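PlaB phospholipase (Legionella pneumophila, PDB 6ZTI) is a virulence-associated phospholipase of the alpha/beta hydrolase fold that binds NAD(H), through which its tetramerization and thereby its activity are controlled. Local coordinates at residues 138-143 with 165-170. Sequence-based numbering, arbitrary orientation.
Sequences LAQLGK and WLELGS. With SND (thionicotinamide-adenine-dinucleotide), chain H.
Gln140 and Glu167 show how an extended amide can belong to a ligand pocket with one end and to the protein scaffold with the other. The NE2 of Gln140 donates to OE2 of Glu167 over 2.9 Å, nearly straight at 164°. The acceptor lies close to the amide plane, yet the carboxylate is turned almost perpendicular to that plane (85°) and receives the N-H on its anti lone pair, on the side away from the carboxylate's other oxygen. Both chains start alike: CG of Gln140 lies opposite its own backbone N (chi1 -176°), as does CG of Glu167, and each continues extended, which brings the two polar ends together beyond the backbones. The bond is one of several here: OE2 also accepts from the backbone N of Leu385, its stronger partner, while NE2 also bonds to the carbonyl oxygen of Arg383. The amide and carboxylate together tie the two segments to residues 383-385, at the end of strand 378-383 in the mixed sheet. In alpha/beta hydrolase terms, both segments belong to the connection between the parallel-sheet strands 123-129 and 191-197, where helix 160-166 ends and a type II beta turn, Glu167 to Ser170, leads into helix 171-180. Nearer the backbones the contact is close packing: the methyl of Ala139 rests with its CB on CB of Leu166 (3.8 Å) and on the backbone N of Glu167 (3.6 Å), at the helix end. A water accepts from the backbone N of Gln140 and from that of Leu168, both at 3.1 Å, and so bridges the segments a second time. On the nucleotide side, OE1 of Gln140 lies 3.6 Å from ribose C4D of thionicotinamide-adenine-dinucleotide, and CD2 of Leu141 approaches its thioamide nitrogen N7N at 3.8 Å.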
ATOM      1  N   LEU B 138     -15.935  -5.872  14.835  1.00  9.01           N
ATOM      2  CA  LEU B 138     -16.280  -6.267  13.481  1.00 10.45           C
ATOM      3  C   LEU B 138     -15.934  -5.197  12.450  1.00 14.88           C
ATOM      4  O   LEU B 138     -15.793  -5.523  11.264  1.00 11.09           O
ATOM      5  CB  LEU B 138     -17.773  -6.579  13.395  1.00 12.16           C
ATOM      6  CG  LEU B 138     -18.308  -7.851  14.048  1.00 10.29           C
ATOM      7  CD1 LEU B 138     -19.813  -7.892  13.920  1.00 22.51           C
ATOM      8  CD2 LEU B 138     -17.702  -9.055  13.377  1.00 21.75           C
ATOM      9  N   ALA B 139     -15.799  -3.934  12.867  1.00  5.68           N
ATOM     10  CA  ALA B 139     -15.636  -2.845  11.905  1.00  9.34           C
ATOM     11  C   ALA B 139     -14.374  -3.019  11.079  1.00  6.55           C
ATOM     12  O   ALA B 139     -14.360  -2.713   9.880  1.00 14.13           O
ATOM     13  CB  ALA B 139     -15.610  -1.495  12.633  1.00 14.09           C
ATOM     14  N   GLN B 140     -13.305  -3.515  11.695  1.00 16.45           N
ATOM     15  CA  GLN B 140     -12.061  -3.692  10.964  1.00 15.39           C
ATOM     16  C   GLN B 140     -12.222  -4.684   9.817  1.00 19.06           C
ATOM     17  O   GLN B 140     -11.608  -4.507   8.759  1.00 15.94           O
ATOM     18  CB  GLN B 140     -10.953  -4.132  11.921  1.00 14.90           C
ATOM     19  CG  GLN B 140      -9.604  -4.232  11.250  1.00 25.58           C
ATOM     20  CD  GLN B 140      -8.456  -4.344  12.236  1.00 25.18           C
ATOM     21  OE1 GLN B 140      -7.941  -5.431  12.483  1.00 25.21           O
ATOM     22  NE2 GLN B 140      -8.042  -3.211  12.796  1.00 17.56           N
ATOM     23  N   LEU B 141     -13.060  -5.709   9.985  1.00 14.82           N
ATOM     24  CA  LEU B 141     -13.345  -6.634   8.893  1.00 14.65           C
ATOM     25  C   LEU B 141     -13.823  -5.928   7.625  1.00 23.75           C
ATOM     26  O   LEU B 141     -13.903  -6.557   6.567  1.00 23.89           O
ATOM     27  CB  LEU B 141     -14.384  -7.662   9.321  1.00 19.92           C
ATOM     28  CG  LEU B 141     -14.046  -8.437  10.593  1.00 25.12           C
ATOM     29  CD1 LEU B 141     -15.073  -9.533  10.806  1.00 23.62           C
ATOM     30  CD2 LEU B 141     -12.634  -9.036  10.549  1.00 19.06           C
ATOM     31  N   GLY B 142     -14.156  -4.631   7.716  1.00 28.75           N
ATOM     32  CA  GLY B 142     -14.313  -3.788   6.544  1.00 19.50           C
ATOM     33  C   GLY B 142     -15.608  -4.031   5.779  1.00 32.25           C
ATOM     34  O   GLY B 142     -16.400  -4.928   6.076  1.00 32.83           O
ATOM     35  N   LYS B 143     -15.780  -3.232   4.720  1.00 32.73           N
ATOM     36  CA  LYS B 143     -17.065  -3.138   4.026  1.00 34.87           C
ATOM     37  C   LYS B 143     -17.448  -4.449   3.342  1.00 35.66           C
ATOM     38  O   LYS B 143     -18.558  -4.961   3.537  1.00 24.65           O
ATOM     39  CB  LYS B 143     -17.007  -1.991   3.007  1.00 45.45           C
ATOM     40  CG  LYS B 143     -18.341  -1.621   2.378  1.00 47.67           C
ATOM     41  CD  LYS B 143     -18.240  -0.338   1.561  1.00 43.28           C
ATOM     42  CE  LYS B 143     -19.539  -0.051   0.824  1.00 39.53           C
ATOM     43  NZ  LYS B 143     -20.667   0.240   1.754  1.00 46.82           N
ATOM     44  N   TRP B 165     -14.984   5.162  12.183  1.00  8.39           N
ATOM     45  CA  TRP B 165     -15.350   5.565  13.541  1.00 11.44           C
ATOM     46  C   TRP B 165     -15.500   4.345  14.440  1.00  9.71           C
ATOM     47  O   TRP B 165     -14.980   4.312  15.559  1.00  8.52           O
ATOM     48  CB  TRP B 165     -16.657   6.385  13.530  1.00 15.17           C
ATOM     49  CG  TRP B 165     -16.912   7.198  14.796  1.00  7.54           C
ATOM     50  CD1 TRP B 165     -16.757   8.554  14.949  1.00 12.65           C
ATOM     51  CD2 TRP B 165     -17.348   6.708  16.075  1.00  8.49           C
ATOM     52  NE1 TRP B 165     -17.065   8.927  16.233  1.00 16.61           N
ATOM     53  CE2 TRP B 165     -17.433   7.818  16.943  1.00 12.49           C
ATOM     54  CE3 TRP B 165     -17.682   5.450  16.566  1.00 10.72           C
ATOM     55  CZ2 TRP B 165     -17.825   7.701  18.271  1.00 11.54           C
ATOM     56  CZ3 TRP B 165     -18.070   5.330  17.899  1.00 12.72           C
ATOM     57  CH2 TRP B 165     -18.140   6.451  18.731  1.00 14.90           C
ATOM     58  N   LEU B 166     -16.211   3.327  13.961  1.00 10.91           N
ATOM     59  CA  LEU B 166     -16.513   2.182  14.801  1.00  8.60           C
ATOM     60  C   LEU B 166     -15.292   1.309  15.081  1.00  8.30           C
ATOM     61  O   LEU B 166     -15.326   0.514  16.022  1.00  8.90           O
ATOM     62  CB  LEU B 166     -17.610   1.355  14.144  1.00 10.01           C
ATOM     63  CG  LEU B 166     -18.997   1.992  14.197  1.00 11.59           C
ATOM     64  CD1 LEU B 166     -19.910   1.376  13.145  1.00 27.40           C
ATOM     65  CD2 LEU B 166     -19.613   1.817  15.600  1.00 13.78           C
ATOM     66  N   GLU B 167     -14.229   1.435  14.291  1.00  8.30           N
ATOM     67  CA  GLU B 167     -13.059   0.580  14.447  1.00 11.74           C
ATOM     68  C   GLU B 167     -12.470   0.737  15.841  1.00 11.53           C
ATOM     69  O   GLU B 167     -12.269   1.855  16.320  1.00 13.14           O
ATOM     70  CB  GLU B 167     -12.009   0.918  13.383  1.00 10.47           C
ATOM     71  CG  GLU B 167     -10.854  -0.106  13.277  1.00 18.18           C
ATOM     72  CD  GLU B 167      -9.822   0.230  12.189  1.00 17.43           C
ATOM     73  OE1 GLU B 167      -9.950   1.277  11.516  1.00 17.80           O
ATOM     74  OE2 GLU B 167      -8.868  -0.552  12.009  1.00 13.37           O
ATOM     75  N   LEU B 168     -12.210  -0.394  16.500  1.00  9.74           N
ATOM     76  CA  LEU B 168     -11.521  -0.356  17.780  1.00 17.69           C
ATOM     77  C   LEU B 168     -10.266   0.496  17.658  1.00 10.34           C
ATOM     78  O   LEU B 168      -9.547   0.426  16.660  1.00  9.71           O
ATOM     79  CB  LEU B 168     -11.177  -1.773  18.230  1.00 13.16           C
ATOM     80  CG  LEU B 168     -12.373  -2.685  18.533  1.00  9.40           C
ATOM     81  CD1 LEU B 168     -11.864  -4.077  18.833  1.00  9.75           C
ATOM     82  CD2 LEU B 168     -13.192  -2.198  19.694  1.00  6.88           C
ATOM     83  N   GLY B 169     -10.029   1.335  18.662  1.00  6.72           N
ATOM     84  CA  GLY B 169      -8.886   2.224  18.644  1.00 12.76           C
ATOM     85  C   GLY B 169      -9.015   3.429  17.740  1.00 11.84           C
ATOM     86  O   GLY B 169      -8.026   4.139  17.539  1.00 10.43           O
ATOM     87  N   SER B 170     -10.201   3.687  17.199  1.00  6.12           N
ATOM     88  CA  SER B 170     -10.395   4.807  16.290  1.00 11.92           C
ATOM     89  C   SER B 170     -10.009   6.128  16.943  1.00  6.71           C
ATOM     90  O   SER B 170     -10.368   6.401  18.088  1.00  8.64           O
ATOM     91  CB  SER B 170     -11.860   4.857  15.857  1.00 14.10           C
ATOM     92  OG  SER B 170     -12.179   6.091  15.269  1.00 24.57           O
TER
HETATM   93  PA  SND H 501      -6.943 -13.410  10.298  1.00 16.30           P
HETATM   94  O1A SND H 501      -5.497 -13.320  10.657  1.00 12.21           O
HETATM   95  O2A SND H 501      -7.801 -14.395  11.041  1.00 15.14           O
HETATM   96  O5B SND H 501      -7.189 -13.727   8.738  1.00 14.90           O
HETATM   97  C5B SND H 501      -6.321 -13.100   7.784  1.00 14.87           C
HETATM   98  C4B SND H 501      -7.020 -13.128   6.449  1.00 16.57           C
HETATM   99  O4B SND H 501      -7.354 -14.494   6.097  1.00 14.02           O
HETATM  100  C3B SND H 501      -8.330 -12.342   6.396  1.00 15.33           C
HETATM  101  O3B SND H 501      -8.425 -11.663   5.152  1.00 18.28           O
HETATM  102  C2B SND H 501      -9.386 -13.438   6.520  1.00 12.76           C
HETATM  103  O2B SND H 501     -10.622 -13.065   5.934  1.00 16.60           O
HETATM  104  C1B SND H 501      -8.716 -14.559   5.732  1.00 14.77           C
HETATM  105  N9A SND H 501      -9.214 -15.889   6.056  1.00 11.74           N
HETATM  106  C8A SND H 501      -8.951 -16.617   7.187  1.00 16.14           C
HETATM  107  N7A SND H 501      -9.623 -17.739   7.271  1.00 13.66           N
HETATM  108  C5A SND H 501     -10.387 -17.750   6.112  1.00  8.04           C
HETATM  109  C6A SND H 501     -11.361 -18.642   5.631  1.00 16.50           C
HETATM  110  N6A SND H 501     -11.691 -19.781   6.247  1.00 12.89           N
HETATM  111  N1A SND H 501     -11.976 -18.331   4.468  1.00 15.49           N
HETATM  112  C2A SND H 501     -11.612 -17.219   3.826  1.00 19.32           C
HETATM  113  N3A SND H 501     -10.695 -16.311   4.177  1.00 18.68           N
HETATM  114  C4A SND H 501     -10.130 -16.628   5.345  1.00 11.06           C
HETATM  115  O3  SND H 501      -7.602 -11.977  10.487  1.00 13.98           O
HETATM  116  PN  SND H 501      -9.047 -11.354  10.204  1.00 14.98           P
HETATM  117  O1N SND H 501     -10.004 -12.482  10.090  1.00 16.47           O
HETATM  118  O2N SND H 501      -8.915 -10.393   9.092  1.00 12.31           O
HETATM  119  O5D SND H 501      -9.285 -10.557  11.578  1.00 21.78           O
HETATM  120  C5D SND H 501      -8.857  -9.183  11.705  1.00 22.26           C
HETATM  121  C4D SND H 501      -8.303  -8.931  13.092  1.00 22.86           C
HETATM  122  O4D SND H 501      -9.258  -9.350  14.097  1.00 15.74           O
HETATM  123  C3D SND H 501      -7.010  -9.663  13.448  1.00 18.26           C
HETATM  124  O3D SND H 501      -6.281  -8.859  14.375  1.00 17.43           O
HETATM  125  C2D SND H 501      -7.539 -10.952  14.079  1.00 16.59           C
HETATM  126  O2D SND H 501      -6.607 -11.604  14.936  1.00 17.83           O
HETATM  127  C1D SND H 501      -8.709 -10.386  14.875  1.00 12.48           C
HETATM  128  N1N SND H 501      -9.781 -11.469  15.058  1.00 18.21           N
HETATM  129  C2N SND H 501     -10.634 -11.631  14.033  1.00 10.97           C
HETATM  130  C3N SND H 501     -11.692 -12.509  14.149  1.00 10.19           C
HETATM  131  C7N SND H 501     -12.723 -12.585  13.079  1.00 14.24           C
HETATM  132  S7N SND H 501     -14.340 -12.661  13.458  1.00 24.03           S
HETATM  133  N7N SND H 501     -12.296 -12.549  11.834  1.00 14.65           N
HETATM  134  C4N SND H 501     -11.837 -13.228  15.329  1.00 11.95           C
HETATM  135  C5N SND H 501     -10.928 -13.061  16.358  1.00 12.07           C
HETATM  136  C6N SND H 501      -9.893 -12.167  16.204  1.00 19.91           C
HETATM  137  O   HOH W   1     -12.724  -2.917  14.732  1.00  8.65           O